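Local coordinates for protein ubiquitin conjugating enzyme (Plasmodium yoelii, PDB 2PWQ) that probably acts as an E2 enzyme of the ubiquitin pathway, carrying ubiquitin as a thioester and passing it on towards target proteins, at residues A[97-108]-A[132-143]; A[65-73]-A[161-172]. All blocks are in the same frame, centred on the assembly; numbering follows the deposited sequence.

Contact 1 (A[97-108]-A[132-143])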
loop_
_atom_site.group_PDB
_atom_site.type_symbol
_atom_site.label_atom_id
_atom_site.label_comp_id
_atom_site.label_asym_id
_atom_site.label_seq_id
_atom_site.Cartn_x
_atom_site.Cartn_y
_atom_site.Cartn_z
ATOM N N HIS A 97 7.758 -2.134 -9.746
ATOM C CA HIS A 97 7.978 -3.121 -8.683
ATOM C C HIS A 97 7.431 -4.476 -9.128
ATOM O O HIS A 97 6.320 -4.544 -9.666
ATOM C CB HIS A 97 7.228 -2.699 -7.412
ATOM C CG HIS A 97 7.666 -3.440 -6.171
ATOM N ND1 HIS A 97 7.190 -4.693 -5.825
ATOM C CD2 HIS A 97 8.503 -3.067 -5.180
ATOM C CE1 HIS A 97 7.767 -5.086 -4.701
ATOM N NE2 HIS A 97 8.567 -4.116 -4.283
ATOM N N PRO A 98 8.204 -5.586 -8.932
ATOM C CA PRO A 98 7.738 -6.882 -9.446
ATOM C C PRO A 98 6.418 -7.339 -8.850
ATOM O O PRO A 98 5.706 -8.154 -9.444
ATOM C CB PRO A 98 8.875 -7.853 -9.066
ATOM C CG PRO A 98 9.646 -7.129 -7.982
ATOM C CD PRO A 98 9.547 -5.685 -8.344
ATOM N N ASN A 99 6.102 -6.849 -7.651
ATOM C CA ASN A 99 4.878 -7.262 -6.998
ATOM C C ASN A 99 3.667 -6.342 -7.139
ATOM O O ASN A 99 2.663 -6.516 -6.415
ATOM C CB ASN A 99 5.178 -7.538 -5.523
ATOM C CG ASN A 99 6.198 -8.638 -5.353
ATOM O OD1 ASN A 99 6.005 -9.751 -5.853
ATOM N ND2 ASN A 99 7.287 -8.335 -4.682
ATOM N N ILE A 100 3.722 -5.414 -8.117
ATOM C CA ILE A 100 2.681 -4.392 -8.309
ATOM C C ILE A 100 2.555 -4.124 -9.823
ATOM O O ILE A 100 3.566 -3.920 -10.503
ATOM C CB ILE A 100 3.037 -3.053 -7.600
ATOM C CG1 ILE A 100 3.482 -3.267 -6.138
ATOM C CG2 ILE A 100 1.853 -2.068 -7.618
ATOM C CD1 ILE A 100 4.225 -2.070 -5.577
ATOM N N SER A 101 1.333 -4.167 -10.340
ATOM C CA SER A 101 1.093 -3.852 -11.756
ATOM C C SER A 101 1.593 -2.424 -12.051
ATOM O O SER A 101 1.180 -1.433 -11.404
ATOM C CB SER A 101 -0.375 -4.062 -12.124
ATOM O OG SER A 101 -0.646 -3.667 -13.463
ATOM N N SER A 102 2.549 -2.353 -12.979
ATOM C CA SER A 102 3.125 -1.088 -13.439
ATOM C C SER A 102 2.080 -0.232 -14.168
ATOM O O SER A 102 2.344 0.913 -14.433
ATOM C CB SER A 102 4.300 -1.329 -14.390
ATOM O OG SER A 102 3.851 -1.870 -15.652
ATOM N N GLN A 103 0.915 -0.799 -14.464
ATOM C CA GLN A 103 -0.129 -0.104 -15.206
ATOM C C GLN A 103 -1.397 0.170 -14.425
ATOM O O GLN A 103 -2.041 1.178 -14.667
ATOM C CB GLN A 103 -0.425 -0.851 -16.495
ATOM C CG GLN A 103 0.850 -0.937 -17.334
ATOM C CD GLN A 103 0.817 -2.067 -18.339
ATOM O OE1 GLN A 103 -0.003 -2.067 -19.282
ATOM N NE2 GLN A 103 1.727 -3.041 -18.166
ATOM N N THR A 104 -1.728 -0.690 -13.462
ATOM C CA THR A 104 -2.963 -0.537 -12.667
ATOM C C THR A 104 -2.801 -0.399 -11.146
ATOM O O THR A 104 -3.777 -0.110 -10.444
ATOM C CB THR A 104 -3.937 -1.676 -12.930
ATOM O OG1 THR A 104 -3.479 -2.855 -12.268
ATOM C CG2 THR A 104 -4.081 -1.933 -14.444
ATOM N N GLY A 105 -1.585 -0.616 -10.647
ATOM C CA GLY A 105 -1.299 -0.493 -9.202
ATOM C C GLY A 105 -1.820 -1.639 -8.353
ATOM O O GLY A 105 -1.738 -1.582 -7.122
ATOM N N ALA A 106 -2.365 -2.668 -9.001
ATOM C CA ALA A 106 -2.843 -3.845 -8.303
ATOM C C ALA A 106 -1.703 -4.598 -7.604
ATOM O O ALA A 106 -0.576 -4.631 -8.090
ATOM C CB ALA A 106 -3.545 -4.758 -9.231
ATOM N N ILE A 107 -2.018 -5.183 -6.452
ATOM C CA ILE A 107 -1.065 -6.022 -5.706
ATOM C C ILE A 107 -1.735 -7.340 -5.329
ATOM O O ILE A 107 -2.968 -7.421 -5.264
ATOM C CB ILE A 107 -0.539 -5.307 -4.454
ATOM C CG1 ILE A 107 -1.690 -4.787 -3.605
ATOM C CG2 ILE A 107 0.380 -4.178 -4.846
ATOM C CD1 ILE A 107 -1.289 -3.709 -2.630
ATOM N N CYS A 108 -0.948 -8.384 -5.106
ATOM C CA CYS A 108 -1.545 -9.649 -4.656
ATOM C C CYS A 108 -1.763 -9.638 -3.142
ATOM O O CYS A 108 -0.806 -9.582 -2.374
ATOM C CB CYS A 108 -0.687 -10.851 -5.062
ATOM S SG CYS A 108 -1.435 -12.429 -4.586
ATOM N N LEU A 132 7.150 -4.909 1.562
ATOM C CA LEU A 132 7.331 -5.328 0.162
ATOM C C LEU A 132 8.205 -4.387 -0.680
ATOM O O LEU A 132 9.021 -4.846 -1.466
ATOM C CB LEU A 132 6.005 -5.485 -0.522
ATOM C CG LEU A 132 5.476 -6.879 -0.652
ATOM C CD1 LEU A 132 4.276 -6.863 -1.545
ATOM C CD2 LEU A 132 6.578 -7.820 -1.210
ATOM N N LEU A 133 8.029 -3.084 -0.515
ATOM C CA LEU A 133 8.862 -2.091 -1.214
ATOM C C LEU A 133 10.340 -2.315 -0.878
ATOM O O LEU A 133 11.232 -2.284 -1.753
ATOM C CB LEU A 133 8.447 -0.672 -0.818
ATOM C CG LEU A 133 7.418 0.051 -1.721
ATOM C CD1 LEU A 133 6.473 -0.909 -2.514
ATOM C CD2 LEU A 133 6.646 1.059 -0.929
ATOM N N SER A 134 10.584 -2.528 0.416
ATOM C CA SER A 134 11.920 -2.847 0.929
ATOM C C SER A 134 12.457 -4.174 0.496
ATOM O O SER A 134 13.670 -4.358 0.485
ATOM C CB SER A 134 11.900 -2.886 2.452
ATOM O OG SER A 134 12.026 -1.587 2.937
ATOM N N ASP A 135 11.584 -5.114 0.172
ATOM C CA ASP A 135 12.030 -6.454 -0.010
ATOM C C ASP A 135 11.147 -7.141 -1.054
ATOM O O ASP A 135 10.249 -7.932 -0.709
ATOM C CB ASP A 135 11.972 -7.131 1.388
ATOM C CG ASP A 135 12.664 -8.467 1.437
ATOM O OD1 ASP A 135 13.483 -8.756 0.539
ATOM O OD2 ASP A 135 12.418 -9.210 2.422
ATOM N N PRO A 136 11.397 -6.845 -2.362
ATOM C CA PRO A 136 10.524 -7.382 -3.410
ATOM C C PRO A 136 10.593 -8.914 -3.496
ATOM O O PRO A 136 11.648 -9.493 -3.261
ATOM C CB PRO A 136 11.041 -6.707 -4.719
ATOM C CG PRO A 136 11.935 -5.578 -4.290
ATOM C CD PRO A 136 12.487 -6.033 -2.911
ATOM N N GLN A 137 9.490 -9.543 -3.869
ATOM C CA GLN A 137 9.347 -11.012 -3.910
ATOM C C GLN A 137 9.144 -11.560 -5.337
ATOM O O GLN A 137 8.007 -11.919 -5.724
ATOM C CB GLN A 137 8.160 -11.410 -3.031
ATOM C CG GLN A 137 8.354 -10.994 -1.590
ATOM C CD GLN A 137 9.613 -11.608 -1.027
ATOM O OE1 GLN A 137 10.559 -10.901 -0.586
ATOM N NE2 GLN A 137 9.673 -12.943 -1.112
ATOM N N PRO A 138 10.248 -11.664 -6.113
ATOM C CA PRO A 138 10.188 -11.895 -7.570
ATOM C C PRO A 138 9.545 -13.195 -8.053
ATOM O O PRO A 138 9.126 -13.255 -9.210
ATOM C CB PRO A 138 11.659 -11.831 -8.002
ATOM C CG PRO A 138 12.429 -12.163 -6.771
ATOM C CD PRO A 138 11.643 -11.541 -5.648
ATOM N N ASP A 139 9.465 -14.203 -7.187
ATOM C CA ASP A 139 8.891 -15.523 -7.530
ATOM C C ASP A 139 7.367 -15.588 -7.507
ATOM O O ASP A 139 6.777 -16.565 -7.991
ATOM C CB ASP A 139 9.411 -16.589 -6.561
ATOM C CG ASP A 139 10.804 -17.074 -6.906
ATOM O OD1 ASP A 139 11.664 -16.249 -7.315
ATOM O OD2 ASP A 139 11.036 -18.296 -6.746
ATOM N N ASP A 140 6.751 -14.563 -6.907
ATOM C CA ASP A 140 5.291 -14.441 -6.772
ATOM C C ASP A 140 4.824 -13.176 -7.503
ATOM O O ASP A 140 4.221 -12.280 -6.895
ATOM C CB ASP A 140 4.908 -14.399 -5.285
ATOM C CG ASP A 140 5.527 -15.562 -4.480
ATOM O OD1 ASP A 140 5.628 -16.693 -5.040
ATOM O OD2 ASP A 140 5.906 -15.345 -3.297
ATOM N N PRO A 141 5.069 -13.113 -8.826
ATOM C CA PRO A 141 5.153 -11.813 -9.487
ATOM C C PRO A 141 3.780 -11.263 -9.865
ATOM O O PRO A 141 2.831 -12.032 -10.067
ATOM C CB PRO A 141 5.996 -12.107 -10.736
ATOM C CG PRO A 141 6.127 -13.646 -10.818
ATOM C CD PRO A 141 5.205 -14.219 -9.793
ATOM N N GLN A 142 3.676 -9.940 -9.937
ATOM C CA GLN A 142 2.426 -9.301 -10.328
ATOM C C GLN A 142 2.518 -8.705 -11.720
ATOM O O GLN A 142 1.558 -8.737 -12.477
ATOM C CB GLN A 142 2.011 -8.231 -9.310
ATOM C CG GLN A 142 1.015 -8.726 -8.285
ATOM C CD GLN A 142 -0.292 -9.181 -8.923
ATOM O OE1 GLN A 142 -0.550 -10.390 -9.039
ATOM N NE2 GLN A 142 -1.115 -8.214 -9.365
ATOM N N ASP A 143 3.685 -8.166 -12.040
ATOM C CA ASP A 143 3.948 -7.580 -13.340
ATOM C C ASP A 143 5.056 -8.388 -14.021
ATOM O O ASP A 143 6.203 -8.352 -13.561
ATOM C CB ASP A 143 4.369 -6.115 -13.153
ATOM C CG ASP A 143 4.353 -5.327 -14.456
ATOM O OD1 ASP A 143 5.114 -5.699 -15.382
ATOM O OD2 ASP A 143 3.584 -4.337 -14.545
#

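Contact 2 (A[65-73]-A[161-172])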
loop_
_atom_site.group_PDB
_atom_site.type_symbol
_atom_site.label_atom_id
_atom_site.label_comp_id
_atom_site.label_asym_id
_atom_site.label_seq_id
_atom_site.Cartn_x
_atom_site.Cartn_y
_atom_site.Cartn_z
ATOM N N THR A 65 16.411 2.194 -0.681
ATOM C CA THR A 65 15.774 1.355 -1.703
ATOM C C THR A 65 15.586 2.240 -2.916
ATOM O O THR A 65 15.752 3.449 -2.815
ATOM C CB THR A 65 14.357 0.894 -1.345
ATOM O OG1 THR A 65 13.450 2.005 -1.444
ATOM C CG2 THR A 65 14.302 0.238 0.049
ATOM N N PRO A 66 15.213 1.645 -4.049
ATOM C CA PRO A 66 14.943 2.547 -5.197
ATOM C C PRO A 66 13.673 3.425 -5.015
ATOM O O PRO A 66 13.392 4.281 -5.855
ATOM C CB PRO A 66 14.823 1.584 -6.365
ATOM C CG PRO A 66 14.426 0.286 -5.801
ATOM C CD PRO A 66 15.034 0.224 -4.411
ATOM N N TYR A 67 12.973 3.259 -3.883
ATOM C CA TYR A 67 11.735 3.984 -3.605
ATOM C C TYR A 67 11.950 5.133 -2.688
ATOM O O TYR A 67 11.009 5.826 -2.312
ATOM C CB TYR A 67 10.609 3.043 -3.159
ATOM C CG TYR A 67 10.487 1.910 -4.134
ATOM C CD1 TYR A 67 10.012 2.132 -5.449
ATOM C CD2 TYR A 67 10.945 0.641 -3.803
ATOM C CE1 TYR A 67 9.950 1.104 -6.356
ATOM C CE2 TYR A 67 10.876 -0.409 -4.691
ATOM C CZ TYR A 67 10.397 -0.186 -5.958
ATOM O OH TYR A 67 10.339 -1.244 -6.809
ATOM N N GLU A 68 13.214 5.410 -2.420
ATOM C CA GLU A 68 13.568 6.379 -1.405
ATOM C C GLU A 68 13.207 7.782 -1.877
ATOM O O GLU A 68 13.519 8.125 -3.013
ATOM C CB GLU A 68 15.050 6.281 -1.071
ATOM C CG GLU A 68 15.524 7.380 -0.152
ATOM C CD GLU A 68 16.970 7.213 0.287
ATOM O OE1 GLU A 68 17.562 6.110 0.098
ATOM O OE2 GLU A 68 17.502 8.211 0.827
ATOM N N GLY A 69 12.588 8.588 -1.003
ATOM C CA GLY A 69 12.079 9.928 -1.354
ATOM C C GLY A 69 10.741 9.919 -2.092
ATOM O O GLY A 69 10.241 10.979 -2.532
ATOM N N GLY A 70 10.182 8.723 -2.266
ATOM C CA GLY A 70 8.870 8.544 -2.876
ATOM C C GLY A 70 7.776 8.686 -1.838
ATOM O O GLY A 70 7.957 8.354 -0.647
ATOM N N HIS A 71 6.638 9.185 -2.300
ATOM C CA HIS A 71 5.433 9.334 -1.505
ATOM C C HIS A 71 4.372 8.661 -2.349
ATOM O O HIS A 71 4.019 9.156 -3.465
ATOM C CB HIS A 71 5.098 10.817 -1.333
ATOM C CG HIS A 71 6.213 11.631 -0.758
ATOM N ND1 HIS A 71 6.407 11.772 0.606
ATOM C CD2 HIS A 71 7.215 12.321 -1.356
ATOM C CE1 HIS A 71 7.473 12.529 0.820
ATOM N NE2 HIS A 71 7.979 12.875 -0.354
ATOM N N PHE A 72 3.910 7.520 -1.871
ATOM C CA PHE A 72 2.978 6.665 -2.600
ATOM C C PHE A 72 1.549 6.672 -2.056
ATOM O O PHE A 72 1.280 6.345 -0.873
ATOM C CB PHE A 72 3.526 5.207 -2.702
ATOM C CG PHE A 72 4.908 5.116 -3.348
ATOM C CD1 PHE A 72 6.070 5.217 -2.560
ATOM C CD2 PHE A 72 5.049 5.002 -4.745
ATOM C CE1 PHE A 72 7.338 5.141 -3.122
ATOM C CE2 PHE A 72 6.339 4.940 -5.331
ATOM C CZ PHE A 72 7.468 5.030 -4.534
ATOM N N THR A 73 0.620 7.028 -2.936
ATOM C CA THR A 73 -0.792 7.082 -2.633
ATOM C C THR A 73 -1.417 5.774 -3.023
ATOM O O THR A 73 -1.087 5.253 -4.100
ATOM C CB THR A 73 -1.449 8.199 -3.462
ATOM O OG1 THR A 73 -0.833 9.425 -3.083
ATOM C CG2 THR A 73 -2.902 8.262 -3.186
ATOM N N ALA A 161 13.086 1.681 -11.496
ATOM C CA ALA A 161 12.310 1.944 -10.285
ATOM C C ALA A 161 12.675 3.271 -9.644
ATOM O O ALA A 161 11.814 3.992 -9.179
ATOM C CB ALA A 161 12.459 0.778 -9.299
ATOM N N SER A 162 13.940 3.615 -9.624
ATOM C CA SER A 162 14.313 4.955 -9.241
ATOM C C SER A 162 13.797 6.141 -10.146
ATOM O O SER A 162 13.331 7.160 -9.620
ATOM C CB SER A 162 15.829 4.988 -9.109
ATOM O OG SER A 162 16.259 6.279 -8.650
ATOM N N VAL A 163 13.887 6.013 -11.483
ATOM C CA VAL A 163 13.330 7.011 -12.399
ATOM C C VAL A 163 11.852 7.202 -12.061
ATOM O O VAL A 163 11.419 8.314 -11.811
ATOM C CB VAL A 163 13.527 6.614 -13.940
ATOM C CG1 VAL A 163 12.712 7.541 -14.905
ATOM C CG2 VAL A 163 14.992 6.660 -14.341
ATOM N N TRP A 164 11.091 6.117 -12.070
ATOM C CA TRP A 164 9.673 6.167 -11.790
ATOM C C TRP A 164 9.292 6.777 -10.441
ATOM O O TRP A 164 8.284 7.506 -10.362
ATOM C CB TRP A 164 9.046 4.795 -11.974
ATOM C CG TRP A 164 8.914 4.365 -13.415
ATOM C CD1 TRP A 164 9.830 4.535 -14.416
ATOM C CD2 TRP A 164 7.821 3.631 -14.002
ATOM N NE1 TRP A 164 9.357 4.000 -15.588
ATOM C CE2 TRP A 164 8.138 3.419 -15.352
ATOM C CE3 TRP A 164 6.599 3.162 -13.519
ATOM C CZ2 TRP A 164 7.304 2.723 -16.196
ATOM C CZ3 TRP A 164 5.786 2.459 -14.348
ATOM C CH2 TRP A 164 6.121 2.255 -15.677
ATOM N N THR A 165 10.108 6.532 -9.404
ATOM C CA THR A 165 9.905 7.167 -8.108
ATOM C C THR A 165 10.062 8.688 -8.178
ATOM O O THR A 165 9.253 9.457 -7.616
ATOM C CB THR A 165 10.926 6.641 -7.036
ATOM O OG1 THR A 165 10.742 5.249 -6.867
ATOM C CG2 THR A 165 10.718 7.330 -5.742
ATOM N N LYS A 166 11.116 9.120 -8.865
ATOM C CA LYS A 166 11.455 10.535 -8.887
ATOM C C LYS A 166 10.564 11.255 -9.914
ATOM O O LYS A 166 10.449 12.463 -9.871
ATOM C CB LYS A 166 12.957 10.772 -9.137
ATOM C CG LYS A 166 13.854 10.268 -8.024
ATOM C CD LYS A 166 15.250 10.849 -8.078
ATOM C CE LYS A 166 16.116 10.269 -6.952
ATOM N NZ LYS A 166 15.528 10.439 -5.549
ATOM N N THR A 167 9.892 10.486 -10.768
ATOM C CA THR A 167 8.952 11.023 -11.770
ATOM C C THR A 167 7.507 11.048 -11.289
ATOM O O THR A 167 6.846 12.094 -11.367
ATOM C CB THR A 167 9.039 10.205 -13.076
ATOM O OG1 THR A 167 10.406 10.162 -13.476
ATOM C CG2 THR A 167 8.192 10.831 -14.205
ATOM N N PHE A 168 7.028 9.893 -10.803
ATOM C CA PHE A 168 5.612 9.670 -10.462
ATOM C C PHE A 168 5.233 9.802 -8.980
ATOM O O PHE A 168 4.065 10.011 -8.663
ATOM C CB PHE A 168 5.128 8.315 -11.022
ATOM C CG PHE A 168 5.304 8.196 -12.498
ATOM C CD1 PHE A 168 6.168 7.260 -13.046
ATOM C CD2 PHE A 168 4.643 9.084 -13.348
ATOM C CE1 PHE A 168 6.349 7.169 -14.448
ATOM C CE2 PHE A 168 4.817 8.997 -14.733
ATOM C CZ PHE A 168 5.678 8.056 -15.272
ATOM N N ALA A 169 6.228 9.737 -8.104
ATOM C CA ALA A 169 6.003 9.623 -6.632
ATOM C C ALA A 169 6.649 10.790 -5.884
ATOM O O ALA A 169 7.115 10.673 -4.747
ATOM C CB ALA A 169 6.520 8.284 -6.107
ATOM N N THR A 170 6.660 11.925 -6.552
ATOM C CA THR A 170 7.218 13.167 -6.053
ATOM C C THR A 170 6.383 13.759 -4.894
ATOM O O THR A 170 5.231 13.345 -4.663
ATOM C CB THR A 170 7.347 14.152 -7.255
ATOM O OG1 THR A 170 7.231 15.505 -6.807
ATOM C CG2 THR A 170 6.256 13.862 -8.305
ATOM N N GLY A 171 6.977 14.716 -4.172
ATOM C CA GLY A 171 6.372 15.372 -2.992
ATOM C C GLY A 171 4.875 15.711 -3.001
ATOM O O GLY A 171 4.245 15.776 -4.075
ATOM N N PRO A 172 4.298 15.961 -1.796
ATOM C CA PRO A 172 2.847 16.169 -1.590
ATOM C C PRO A 172 2.262 17.325 -2.407
ATOM O O PRO A 172 2.882 18.385 -2.502
ATOM C CB PRO A 172 2.744 16.478 -0.084
ATOM C CG PRO A 172 4.140 16.894 0.343
ATOM C CD PRO A 172 5.046 16.070 -0.520
#

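Contact 1 (A[97-108]-A[132-143])
The imidazole of H97 meets the end of helix 122-134 with its edge: L132 O lies near the ring plane, 2.9 Å from NE2, and accepts its hydrogen, although seen from the carbonyl the donor stands well above the C=O plane. One face of the same ring carries P98 CD, N99 CA sits in plane at the rim, and P136 CB and L133 CA approach obliquely. This is the His-Pro-Asn motif of ubiquitin-conjugating enzymes, on the way to C108, the predicted thioester cysteine. With CG anti to the backbone N (chi1 -165°), H97 folds beside its own carbonyl, and ND1 accepts from N99 N at 3.0 Å. Both ring nitrogens are therefore engaged, which fixes the rotation of the ring and helps hold the type I turn 97-100. Next to it, P98 CG packs on P136 CB at 3.6 Å, while F157 touches P98 from helix 154-168.

P98 O receives two backbone donors. Q142 N comes nearly head-on at 2.7 Å, and D143 N reaches the same oxygen at 3.3 Å from above the carbonyl plane. The second flat group is the D143 carboxylate. Its OD2 takes S102 N on the anti side and S102 OG on the syn side, each at 2.7 Å, both tilted out of the carboxylate plane. Its OD1 turns to V146 N, so one side chain caps helix 144-152 and pins the 97-108 loop. The neighbouring Q142, bent at chi2 (-62°), lays CB and CG along the N99 peptide and runs on to the cysteine, where OE1 comes within 4.0 Å of C108 CB.

Contact 2 (A[65-73]-A[161-172])
The methyl of A161 projects from helix 154-168 into a notch between two side chains, P66 and Y67. Its CB lies 3.9 Å from P66 CB and just as far from Y67 CE1, and P66 CG itself rests on one face of the tyrosine ring, toward its rim. The Y67 hydroxyl is bonded to W96 O, which ties down the far end of the ring beside this methyl.

One turn further on, T165 presents two different bumps. A chi1 of -61° keeps OG1 beside the backbone N and swings CG2 to the opposite side, where the methyl presses on the bare backbone of G70, CG2 to CA 3.6 Å, and uses the hollow that arises where no side chain stands. The hydroxyl branch sits among P66 O, 3.0 Å from OG1, the helix carbonyl A161 O, and the Y67 ring. The last bump is A169 CB. It stands over a face of the F72 ring as a CH-pi contact, 3.9 Å from the ring centroid and 29° off the normal.

Where the helix has ended, H71 N donates to A169 O at 2.9 Å, with G70 CA adding a CA-H...O contact to the same oxygen. This fastens the chain leaving the helix to the start of strand 71-77, and the H71 ring lies alongside the departing chain, CD2 3.6 Å from G171 CA, though that end is poorly ordered.

The matching surface of the 65-73 segment comes from two overlapping turns, type I at 65-68 and type II at 67-70, opened by the ST turn of T65: the Pro-Tyr-Glu-Gly-Gly loop leading into a sheet strand, a hallmark of the ubiquitin-conjugating fold.

Contacts 1 and 2 lie with their centres 15 Å apart and meet directly. The bridge is Y67: its OH approaches H97 CD2 at 3.1 Å, their ring planes inclined at about 40°, and its CE2 lies 3.5 Å from L133 O. A second junction brings the W164 ring to contact 1, with CZ3 3.8 Å from S102 O. In sequence, both segments of contact 1 fall between those of contact 2. Only contact 1 holds the predicted thioester cysteine: C108 SG is 16.4 Å from Y67 OH and 22.2 Å from A169 CB, so contact 2 packs behind the His-Pro-Asn turn, away from the active site.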